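Local coordinates for ZYG-9 (PDB 2OF3), which plays a major role in organizing microtubules and spindle poles during mitosis and meiosis in one-cell embryos, and belongs to the TOG/XMAP215 family, at residues L176-L188 / V212-R224. Numbering follows the deposited sequence.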
ATOM      1  N   LEU A 176       1.597  -2.488  11.554  1.00 26.08           N
ATOM      2  CA  LEU A 176       1.913  -3.447  12.605  1.00 26.35           C
ATOM      3  C   LEU A 176       0.915  -3.452  13.738  1.00 27.50           C
ATOM      4  O   LEU A 176       0.889  -4.390  14.535  1.00 26.92           O
ATOM      5  CB  LEU A 176       3.323  -3.198  13.175  1.00 26.25           C
ATOM      6  CG  LEU A 176       4.449  -3.240  12.160  1.00 27.95           C
ATOM      7  CD1 LEU A 176       5.789  -3.030  12.858  1.00 26.76           C
ATOM      8  CD2 LEU A 176       4.411  -4.541  11.305  1.00 29.80           C
ATOM      9  N   LYS A 177       0.081  -2.416  13.817  1.00 28.08           N
ATOM     10  CA  LYS A 177      -0.921  -2.329  14.871  1.00 29.61           C
ATOM     11  C   LYS A 177      -2.090  -3.193  14.522  1.00 29.69           C
ATOM     12  O   LYS A 177      -2.966  -3.403  15.331  1.00 30.97           O
ATOM     13  CB  LYS A 177      -1.349  -0.875  15.126  1.00 30.19           C
ATOM     14  CG  LYS A 177      -0.255  -0.089  15.840  1.00 32.09           C
ATOM     15  CD  LYS A 177      -0.561   1.397  15.874  1.00 39.99           C
ATOM     16  CE  LYS A 177       0.680   2.155  16.359  1.00 44.25           C
ATOM     17  NZ  LYS A 177       0.643   3.530  15.735  1.00 50.48           N
ATOM     18  N   SER A 178      -2.081  -3.759  13.333  1.00 29.49           N
ATOM     19  CA  SER A 178      -3.141  -4.712  12.945  1.00 29.43           C
ATOM     20  C   SER A 178      -3.312  -6.006  13.808  1.00 29.01           C
ATOM     21  O   SER A 178      -2.329  -6.624  14.269  1.00 27.44           O
ATOM     22  CB  SER A 178      -2.935  -5.103  11.499  1.00 27.59           C
ATOM     23  OG  SER A 178      -3.972  -5.993  11.141  1.00 29.36           O
ATOM     24  N   LYS A 179      -4.565  -6.426  13.980  1.00 29.54           N
ATOM     25  CA  LYS A 179      -4.888  -7.723  14.608  1.00 30.42           C
ATOM     26  C   LYS A 179      -4.602  -8.895  13.676  1.00 28.73           C
ATOM     27  O   LYS A 179      -4.543 -10.046  14.097  1.00 29.03           O
ATOM     28  CB  LYS A 179      -6.373  -7.808  14.975  1.00 32.25           C
ATOM     29  CG  LYS A 179      -6.862  -6.816  16.012  1.00 37.07           C
ATOM     30  CD  LYS A 179      -6.156  -6.977  17.330  1.00 42.01           C
ATOM     31  CE  LYS A 179      -6.732  -5.965  18.314  1.00 47.40           C
ATOM     32  NZ  LYS A 179      -6.414  -4.576  17.796  1.00 51.58           N
ATOM     33  N   ASN A 180      -4.459  -8.610  12.400  1.00 26.72           N
ATOM     34  CA  ASN A 180      -4.287  -9.640  11.401  1.00 25.51           C
ATOM     35  C   ASN A 180      -2.781  -9.990  11.312  1.00 24.38           C
ATOM     36  O   ASN A 180      -1.947  -9.157  10.924  1.00 22.17           O
ATOM     37  CB  ASN A 180      -4.883  -9.152  10.064  1.00 25.45           C
ATOM     38  CG  ASN A 180      -4.772 -10.209   8.925  1.00 28.88           C
ATOM     39  OD1 ASN A 180      -3.703 -10.761   8.666  1.00 30.56           O
ATOM     40  ND2 ASN A 180      -5.903 -10.487   8.255  1.00 27.77           N
ATOM     41  N   ALA A 181      -2.427 -11.209  11.731  1.00 22.94           N
ATOM     42  CA  ALA A 181      -1.024 -11.567  11.804  1.00 22.06           C
ATOM     43  C   ALA A 181      -0.378 -11.619  10.443  1.00 21.23           C
ATOM     44  O   ALA A 181       0.824 -11.359  10.328  1.00 21.41           O
ATOM     45  CB  ALA A 181      -0.836 -12.946  12.547  1.00 22.55           C
ATOM     46  N   ARG A 182      -1.130 -11.952   9.397  1.00 21.24           N
ATOM     47  CA  ARG A 182      -0.544 -11.968   8.036  1.00 21.93           C
ATOM     48  C   ARG A 182      -0.178 -10.572   7.597  1.00 21.04           C
ATOM     49  O   ARG A 182       0.857 -10.373   6.995  1.00 21.47           O
ATOM     50  CB  ARG A 182      -1.497 -12.587   7.012  1.00 21.93           C
ATOM     51  CG  ARG A 182      -1.652 -14.080   7.148  1.00 25.37           C
ATOM     52  CD  ARG A 182      -2.774 -14.542   6.254  1.00 29.11           C
ATOM     53  NE  ARG A 182      -2.762 -15.998   6.111  1.00 29.44           N
ATOM     54  CZ  ARG A 182      -3.765 -16.783   6.491  1.00 31.25           C
ATOM     55  NH1 ARG A 182      -4.868 -16.272   7.038  1.00 28.53           N
ATOM     56  NH2 ARG A 182      -3.661 -18.085   6.311  1.00 29.98           N
ATOM     57  N   GLN A 183      -1.037  -9.598   7.901  1.00 21.97           N
ATOM     58  CA  GLN A 183      -0.675  -8.185   7.671  1.00 21.06           C
ATOM     59  C   GLN A 183       0.573  -7.761   8.436  1.00 19.46           C
ATOM     60  O   GLN A 183       1.464  -7.146   7.851  1.00 20.84           O
ATOM     61  CB  GLN A 183      -1.812  -7.256   8.049  1.00 21.24           C
ATOM     62  CG  GLN A 183      -1.431  -5.784   7.828  1.00 24.15           C
ATOM     63  CD  GLN A 183      -2.620  -4.818   7.858  1.00 24.57           C
ATOM     64  OE1 GLN A 183      -3.762  -5.224   7.842  1.00 25.85           O
ATOM     65  NE2 GLN A 183      -2.322  -3.519   7.868  1.00 32.48           N
ATOM     66  N   ARG A 184       0.674  -8.046   9.731  1.00 18.61           N
ATOM     67  CA  ARG A 184       1.901  -7.697  10.446  1.00 17.74           C
ATOM     68  C   ARG A 184       3.139  -8.339   9.838  1.00 18.88           C
ATOM     69  O   ARG A 184       4.173  -7.651   9.676  1.00 17.65           O
ATOM     70  CB  ARG A 184       1.819  -8.101  11.930  1.00 18.06           C
ATOM     71  CG  ARG A 184       0.649  -7.484  12.665  1.00 18.76           C
ATOM     72  CD  ARG A 184       0.864  -7.611  14.145  1.00 23.64           C
ATOM     73  NE  ARG A 184       0.869  -9.006  14.633  1.00 25.60           N
ATOM     74  CZ  ARG A 184      -0.227  -9.726  14.890  1.00 24.12           C
ATOM     75  NH1 ARG A 184      -1.429  -9.204  14.668  1.00 23.23           N
ATOM     76  NH2 ARG A 184      -0.113 -10.981  15.393  1.00 24.80           N
ATOM     77  N   SER A 185       3.101  -9.647   9.518  1.00 18.88           N
ATOM     78  CA  SER A 185       4.303 -10.263   8.990  1.00 19.17           C
ATOM     79  C   SER A 185       4.628  -9.761   7.609  1.00 19.80           C
ATOM     80  O   SER A 185       5.796  -9.511   7.302  1.00 19.25           O
ATOM     81  CB  SER A 185       4.247 -11.802   9.008  1.00 19.81           C
ATOM     82  OG  SER A 185       3.114 -12.255   8.285  1.00 24.10           O
ATOM     83  N   GLU A 186       3.645  -9.622   6.734  1.00 20.10           N
ATOM     84  CA  GLU A 186       3.984  -9.134   5.372  1.00 20.47           C
ATOM     85  C   GLU A 186       4.616  -7.734   5.350  1.00 20.92           C
ATOM     86  O   GLU A 186       5.508  -7.459   4.542  1.00 20.44           O
ATOM     87  CB  GLU A 186       2.720  -9.130   4.507  1.00 20.03           C
ATOM     88  CG  GLU A 186       2.214 -10.551   4.100  1.00 22.88           C
ATOM     89  CD  GLU A 186       3.105 -11.244   3.088  1.00 25.08           C
ATOM     90  OE1 GLU A 186       3.359 -10.684   1.987  1.00 26.05           O
ATOM     91  OE2 GLU A 186       3.576 -12.363   3.391  1.00 29.77           O
ATOM     92  N   CYS A 187       4.118  -6.853   6.231  1.00 21.88           N
ATOM     93  CA  CYS A 187       4.658  -5.510   6.420  1.00 22.28           C
ATOM     94  C   CYS A 187       6.089  -5.468   6.955  1.00 21.79           C
ATOM     95  O   CYS A 187       6.900  -4.723   6.402  1.00 20.59           O
ATOM     96  CB  CYS A 187       3.669  -4.654   7.241  1.00 21.41           C
ATOM     97  SG  CYS A 187       2.198  -4.342   6.197  1.00 25.04           S
ATOM     98  N   LEU A 188       6.414  -6.316   7.939  1.00 22.53           N
ATOM     99  CA  LEU A 188       7.804  -6.507   8.391  1.00 21.82           C
ATOM    100  C   LEU A 188       8.727  -6.951   7.296  1.00 21.43           C
ATOM    101  O   LEU A 188       9.877  -6.504   7.212  1.00 20.53           O
ATOM    102  CB  LEU A 188       7.892  -7.522   9.565  1.00 22.26           C
ATOM    103  CG  LEU A 188       7.317  -6.979  10.883  1.00 24.64           C
ATOM    104  CD1 LEU A 188       7.134  -8.123  11.920  1.00 23.38           C
ATOM    105  CD2 LEU A 188       8.115  -5.714  11.434  1.00 19.39           C
ATOM    106  N   VAL A 212      10.005  -2.260  15.998  1.00 25.03           N
ATOM    107  CA  VAL A 212       9.939  -3.635  15.505  1.00 24.94           C
ATOM    108  C   VAL A 212      10.274  -4.640  16.640  1.00 25.91           C
ATOM    109  O   VAL A 212       9.665  -5.711  16.736  1.00 25.70           O
ATOM    110  CB  VAL A 212      10.817  -3.826  14.238  1.00 24.00           C
ATOM    111  CG1 VAL A 212      11.034  -5.335  13.917  1.00 23.90           C
ATOM    112  CG2 VAL A 212      10.187  -3.096  13.007  1.00 21.37           C
ATOM    113  N   ALA A 213      11.249  -4.289  17.486  1.00 26.87           N
ATOM    114  CA  ALA A 213      11.713  -5.184  18.566  1.00 27.61           C
ATOM    115  C   ALA A 213      10.613  -5.917  19.374  1.00 27.75           C
ATOM    116  O   ALA A 213      10.768  -7.105  19.607  1.00 28.61           O
ATOM    117  CB  ALA A 213      12.733  -4.467  19.528  1.00 27.58           C
ATOM    118  N   PRO A 214       9.530  -5.241  19.827  1.00 27.49           N
ATOM    119  CA  PRO A 214       8.531  -6.007  20.574  1.00 26.95           C
ATOM    120  C   PRO A 214       7.917  -7.197  19.806  1.00 27.07           C
ATOM    121  O   PRO A 214       7.342  -8.096  20.444  1.00 25.53           O
ATOM    122  CB  PRO A 214       7.426  -4.980  20.848  1.00 27.82           C
ATOM    123  CG  PRO A 214       8.152  -3.674  20.881  1.00 27.81           C
ATOM    124  CD  PRO A 214       9.189  -3.803  19.807  1.00 28.12           C
ATOM    125  N   PHE A 215       8.002  -7.182  18.467  1.00 25.48           N
ATOM    126  CA  PHE A 215       7.328  -8.214  17.676  1.00 24.12           C
ATOM    127  C   PHE A 215       8.126  -9.509  17.617  1.00 24.05           C
ATOM    128  O   PHE A 215       7.628 -10.510  17.095  1.00 24.09           O
ATOM    129  CB  PHE A 215       6.904  -7.677  16.284  1.00 23.62           C
ATOM    130  CG  PHE A 215       5.786  -6.645  16.365  1.00 24.54           C
ATOM    131  CD1 PHE A 215       4.454  -7.051  16.494  1.00 20.74           C
ATOM    132  CD2 PHE A 215       6.096  -5.236  16.402  1.00 26.05           C
ATOM    133  CE1 PHE A 215       3.409  -6.098  16.592  1.00 25.29           C
ATOM    134  CE2 PHE A 215       5.088  -4.266  16.521  1.00 23.50           C
ATOM    135  CZ  PHE A 215       3.722  -4.694  16.615  1.00 25.97           C
ATOM    136  N   VAL A 216       9.341  -9.510  18.182  1.00 22.87           N
ATOM    137  CA  VAL A 216      10.085 -10.730  18.378  1.00 24.26           C
ATOM    138  C   VAL A 216       9.302 -11.637  19.325  1.00 24.80           C
ATOM    139  O   VAL A 216       9.453 -12.854  19.251  1.00 26.56           O
ATOM    140  CB  VAL A 216      11.580 -10.469  18.842  1.00 23.87           C
ATOM    141  CG1 VAL A 216      12.360 -11.798  19.074  1.00 24.32           C
ATOM    142  CG2 VAL A 216      12.340  -9.621  17.775  1.00 22.19           C
ATOM    143  N   GLY A 217       8.429 -11.058  20.156  1.00 25.23           N
ATOM    144  CA  GLY A 217       7.556 -11.773  21.100  1.00 24.77           C
ATOM    145  C   GLY A 217       6.119 -11.965  20.653  1.00 25.12           C
ATOM    146  O   GLY A 217       5.247 -12.327  21.472  1.00 25.16           O
ATOM    147  N   ASP A 218       5.827 -11.725  19.379  1.00 23.87           N
ATOM    148  CA  ASP A 218       4.484 -11.885  18.852  1.00 23.89           C
ATOM    149  C   ASP A 218       4.063 -13.348  18.959  1.00 24.75           C
ATOM    150  O   ASP A 218       4.911 -14.253  18.892  1.00 25.44           O
ATOM    151  CB  ASP A 218       4.477 -11.445  17.377  1.00 23.26           C
ATOM    152  CG  ASP A 218       3.082 -11.136  16.837  1.00 25.53           C
ATOM    153  OD1 ASP A 218       2.665  -9.940  16.828  1.00 25.36           O
ATOM    154  OD2 ASP A 218       2.363 -12.061  16.360  1.00 22.53           O
ATOM    155  N   LYS A 219       2.754 -13.569  19.128  1.00 25.39           N
ATOM    156  CA  LYS A 219       2.085 -14.888  19.206  1.00 27.02           C
ATOM    157  C   LYS A 219       2.288 -15.714  17.931  1.00 24.84           C
ATOM    158  O   LYS A 219       2.289 -16.948  17.949  1.00 23.43           O
ATOM    159  CB  LYS A 219       0.591 -14.581  19.403  1.00 27.40           C
ATOM    160  CG  LYS A 219      -0.367 -15.730  19.394  1.00 35.84           C
ATOM    161  CD  LYS A 219      -1.867 -15.313  18.946  1.00 34.93           C
ATOM    162  CE  LYS A 219      -2.662 -14.497  20.043  1.00 45.32           C
ATOM    163  NZ  LYS A 219      -4.198 -14.757  20.095  1.00 44.47           N
ATOM    164  N   ASP A 220       2.432 -15.014  16.798  1.00 23.22           N
ATOM    165  CA  ASP A 220       2.504 -15.614  15.486  1.00 21.83           C
ATOM    166  C   ASP A 220       3.939 -15.836  14.993  1.00 21.05           C
ATOM    167  O   ASP A 220       4.777 -14.906  15.014  1.00 20.25           O
ATOM    168  CB  ASP A 220       1.708 -14.709  14.538  1.00 21.30           C
ATOM    169  CG  ASP A 220       1.636 -15.269  13.145  1.00 24.62           C
ATOM    170  OD1 ASP A 220       0.637 -15.932  12.822  1.00 27.07           O
ATOM    171  OD2 ASP A 220       2.578 -15.098  12.356  1.00 26.20           O
ATOM    172  N   VAL A 221       4.246 -17.057  14.573  1.00 19.86           N
ATOM    173  CA  VAL A 221       5.625 -17.396  14.176  1.00 20.64           C
ATOM    174  C   VAL A 221       6.131 -16.602  12.965  1.00 20.08           C
ATOM    175  O   VAL A 221       7.337 -16.297  12.858  1.00 19.44           O
ATOM    176  CB  VAL A 221       5.807 -18.931  13.933  1.00 20.71           C
ATOM    177  CG1 VAL A 221       5.096 -19.373  12.675  1.00 22.69           C
ATOM    178  CG2 VAL A 221       7.287 -19.321  13.859  1.00 19.66           C
ATOM    179  N   ASN A 222       5.250 -16.269  12.027  1.00 21.07           N
ATOM    180  CA  ASN A 222       5.733 -15.547  10.839  1.00 20.96           C
ATOM    181  C   ASN A 222       6.103 -14.124  11.217  1.00 20.13           C
ATOM    182  O   ASN A 222       7.061 -13.591  10.667  1.00 21.49           O
ATOM    183  CB  ASN A 222       4.706 -15.546   9.714  1.00 21.17           C
ATOM    184  CG  ASN A 222       4.256 -16.951   9.348  1.00 25.58           C
ATOM    185  OD1 ASN A 222       3.058 -17.254   9.349  1.00 32.53           O
ATOM    186  ND2 ASN A 222       5.207 -17.830   9.114  1.00 25.98           N
ATOM    187  N   VAL A 223       5.346 -13.514  12.123  1.00 20.17           N
ATOM    188  CA  VAL A 223       5.647 -12.169  12.628  1.00 19.93           C
ATOM    189  C   VAL A 223       6.968 -12.177  13.387  1.00 21.15           C
ATOM    190  O   VAL A 223       7.879 -11.351  13.112  1.00 21.78           O
ATOM    191  CB  VAL A 223       4.504 -11.645  13.538  1.00 19.03           C
ATOM    192  CG1 VAL A 223       4.819 -10.198  14.079  1.00 19.51           C
ATOM    193  CG2 VAL A 223       3.135 -11.692  12.806  1.00 20.57           C
ATOM    194  N   ARG A 224       7.118 -13.141  14.299  1.00 20.74           N
ATOM    195  CA  ARG A 224       8.379 -13.266  15.066  1.00 21.76           C
ATOM    196  C   ARG A 224       9.553 -13.416  14.170  1.00 21.26           C
ATOM    197  O   ARG A 224      10.533 -12.760  14.388  1.00 22.38           O
ATOM    198  CB  ARG A 224       8.362 -14.504  15.972  1.00 20.91           C
ATOM    199  CG  ARG A 224       7.361 -14.379  17.074  1.00 23.09           C
ATOM    200  CD  ARG A 224       7.752 -15.343  18.204  1.00 21.93           C
ATOM    201  NE  ARG A 224       7.643 -16.752  17.782  1.00 20.67           N
ATOM    202  CZ  ARG A 224       6.513 -17.450  17.735  1.00 21.63           C
ATOM    203  NH1 ARG A 224       5.334 -16.877  17.995  1.00 18.08           N
ATOM    204  NH2 ARG A 224       6.547 -18.738  17.387  1.00 22.72           N
TER
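The guanidinium of R184 meets the carboxylate of D218 at its edge, the two planes turned 37° apart, while A181 CA lies over one guanidinium face, toward the rim. R184 NH2 reaches the syn lone pair of D218 OD2 at 2.9 Å in a nearly straight hydrogen bond (166°) that forms part of a salt bridge, and NE adds a weak, bent bond to D218 OD1. From another part of the same edge, R184 NH1 donates to S178 O at 2.8 Å, tying the turn before helix 181-198 to the same group. The bend at chi3 (-65°) turns the guanidinium back over A181 toward both partners. D218 OD2 also accepts from D220 N on its anti side, an Asx turn leading into the helix that D220 caps.

The F215 ring, with D218 OD1 at its edge, receives the aliphatic part of R184, R184 CD lying 3.8 Å from F215 CE1, and F215 CZ stands 3.8 Å from L176 CB. In the more buried part, V223 is a knob among A181, R184, S185 and L188; its branched side chain sets V223 CG2 3.4 Å from A181 O and CG1 against L188 CD1, while the small A181 and S185 allow close helix approach. L188 CD2 continues the apolar layer to V212 CG2, 3.7 Å away.

A methionine in place of R184 would probably leave D218 without its charged mate and S178 O without this donor, weakening the link between the two loops. Helices 181-198 and 221-238 of the TOG domain's helical array are thus joined by apolar packing and by a charged clasp between the loops that precede them, where opposite charges probably stabilise each other's ionised forms.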